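Glutathione s-transferase (PDB 1OYJ) catalyses the conjugation of reduced glutathione to a wide range of hydrophobic electrophiles, a reaction by which plants detoxify herbicides. Local coordinates at residues A24-L30 with L76-F80. Numbering follows the deposited sequence.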
loop_
_atom_site.group_PDB
_atom_site.type_symbol
_atom_site.label_atom_id
_atom_site.label_comp_id
_atom_site.label_asym_id
_atom_site.label_seq_id
_atom_site.Cartn_x
_atom_site.Cartn_y
_atom_site.Cartn_z
ATOM N N ALA A 24 15.864 -8.029 -3.370
ATOM C CA ALA A 24 14.957 -9.021 -3.932
ATOM C C ALA A 24 15.457 -9.628 -5.246
ATOM O O ALA A 24 15.421 -10.864 -5.436
ATOM C CB ALA A 24 13.597 -8.450 -4.061
ATOM N N MET A 25 16.003 -8.791 -6.121
ATOM C CA MET A 25 16.658 -9.296 -7.303
ATOM C C MET A 25 17.888 -10.139 -6.975
ATOM O O MET A 25 18.048 -11.238 -7.504
ATOM C CB MET A 25 16.982 -8.123 -8.262
ATOM C CG MET A 25 15.712 -7.648 -8.951
ATOM S SD MET A 25 15.908 -6.384 -10.211
ATOM C CE MET A 25 16.347 -4.892 -9.284
ATOM N N ALA A 26 18.746 -9.665 -6.079
ATOM C CA ALA A 26 19.857 -10.473 -5.642
ATOM C C ALA A 26 19.396 -11.813 -5.120
ATOM O O ALA A 26 19.982 -12.877 -5.466
ATOM C CB ALA A 26 20.662 -9.756 -4.601
ATOM N N GLU A 27 18.397 -11.808 -4.283
ATOM C CA GLU A 27 17.859 -13.077 -3.695
ATOM C C GLU A 27 17.412 -14.020 -4.766
ATOM O O GLU A 27 17.489 -15.245 -4.585
ATOM C CB GLU A 27 16.682 -12.860 -2.739
ATOM C CG GLU A 27 17.060 -12.384 -1.347
ATOM C CD GLU A 27 17.847 -13.422 -0.610
ATOM O OE1 GLU A 27 17.304 -14.482 -0.284
ATOM O OE2 GLU A 27 19.009 -13.163 -0.371
ATOM N N LYS A 28 16.905 -13.438 -5.851
ATOM C CA LYS A 28 16.350 -14.183 -6.926
ATOM C C LYS A 28 17.329 -14.585 -8.050
ATOM O O LYS A 28 16.946 -15.233 -8.982
ATOM C CB LYS A 28 15.145 -13.409 -7.508
ATOM C CG LYS A 28 13.910 -13.403 -6.580
ATOM C CD LYS A 28 12.796 -12.466 -7.048
ATOM C CE LYS A 28 11.477 -12.800 -6.278
ATOM N NZ LYS A 28 10.715 -13.963 -6.842
ATOM N N GLY A 29 18.559 -14.153 -7.952
ATOM C CA GLY A 29 19.538 -14.393 -9.011
ATOM C C GLY A 29 19.284 -13.527 -10.226
ATOM O O GLY A 29 19.751 -13.847 -11.306
ATOM N N LEU A 30 18.545 -12.439 -10.102
ATOM C CA LEU A 30 18.265 -11.657 -11.270
ATOM C C LEU A 30 19.248 -10.469 -11.389
ATOM O O LEU A 30 19.271 -9.631 -10.509
ATOM C CB LEU A 30 16.824 -11.118 -11.179
ATOM C CG LEU A 30 15.660 -12.104 -11.119
ATOM C CD1 LEU A 30 14.369 -11.370 -10.806
ATOM C CD2 LEU A 30 15.529 -12.694 -12.503
ATOM N N LEU A 76 8.280 -9.007 -8.944
ATOM C CA LEU A 76 9.421 -9.894 -9.064
ATOM C C LEU A 76 9.008 -11.352 -8.754
ATOM O O LEU A 76 9.647 -12.282 -9.284
ATOM C CB LEU A 76 10.577 -9.446 -8.217
ATOM C CG LEU A 76 11.183 -8.116 -8.644
ATOM C CD1 LEU A 76 12.263 -7.669 -7.575
ATOM C CD2 LEU A 76 11.788 -8.281 -9.992
ATOM N N ASP A 77 8.001 -11.584 -7.908
ATOM C CA ASP A 77 7.475 -12.937 -7.770
ATOM C C ASP A 77 6.622 -13.260 -9.027
ATOM O O ASP A 77 6.808 -14.325 -9.673
ATOM C CB ASP A 77 6.508 -13.098 -6.620
ATOM C CG ASP A 77 7.173 -13.445 -5.297
ATOM O OD1 ASP A 77 8.438 -13.621 -5.239
ATOM O OD2 ASP A 77 6.457 -13.574 -4.277
ATOM N N ASP A 78 5.702 -12.357 -9.379
ATOM C CA ASP A 78 4.727 -12.699 -10.424
ATOM C C ASP A 78 5.393 -12.922 -11.741
ATOM O O ASP A 78 5.033 -13.821 -12.486
ATOM C CB ASP A 78 3.632 -11.630 -10.613
ATOM C CG ASP A 78 2.655 -11.549 -9.456
ATOM O OD1 ASP A 78 1.987 -10.484 -9.369
ATOM O OD2 ASP A 78 2.486 -12.480 -8.615
ATOM N N ALA A 79 6.355 -12.076 -12.053
ATOM C CA ALA A 79 7.002 -12.143 -13.356
ATOM C C ALA A 79 8.092 -13.182 -13.453
ATOM O O ALA A 79 8.445 -13.552 -14.547
ATOM C CB ALA A 79 7.526 -10.813 -13.710
ATOM N N PHE A 80 8.605 -13.680 -12.337
ATOM C CA PHE A 80 9.688 -14.668 -12.379
ATOM C C PHE A 80 9.367 -15.814 -11.473
ATOM O O PHE A 80 9.964 -15.934 -10.422
ATOM C CB PHE A 80 10.981 -13.976 -11.910
ATOM C CG PHE A 80 11.394 -12.821 -12.779
ATOM C CD1 PHE A 80 11.078 -11.547 -12.460
ATOM C CD2 PHE A 80 12.071 -13.048 -13.962
ATOM C CE1 PHE A 80 11.472 -10.505 -13.270
ATOM C CE2 PHE A 80 12.438 -12.019 -14.775
ATOM C CZ PHE A 80 12.155 -10.760 -14.431
#
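Leu76 projects from helix 69-79 into a hollow at the end of helix 16-28. Its branched tip fits among Ala24, Met25 and Leu30: Leu76 CD1 lies 3.8 Å from Ala24 CB and 3.7 Å from Met25 CG, while Leu76 CD2 meets Leu30 CD1 at 4.1 Å. The small methyl of Ala24 leaves room for Leu76 CD1; Met25, long and unbranched, bounds the same methyl and runs on to Leu9 and Leu59 of the sheet. In the thioredoxin-like N-terminal domain of glutathione transferases, helices 16-28 and 69-79 lie side by side on one face of the four-stranded sheet, and this contact joins their C-terminal ends. Gly29 leaves the first helix in a Schellman motif, its positive phi easily adopted without a side chain, and the turn brings Leu30 back toward the second helix. There Leu30 CD1 sits over one face of the Phe80 ring, 3.9 Å from its centroid, a CH-pi contact between a rounded methyl and a flat surface. The aliphatic chain of Lys28 lies against the base of Leu76, Lys28 CD 3.9 Å from Leu76 CB, and carries its charge beyond: Lys28 NZ forms a salt bridge to Asp77 OD1 (2.8 Å) and hydrogen-bonds to Leu76 O (3.2 Å). Thr83 OG1 and Pro84 O share its three protons with these acceptors, and Asp77 in turn receives the backbone NH groups of Leu86 and Leu87.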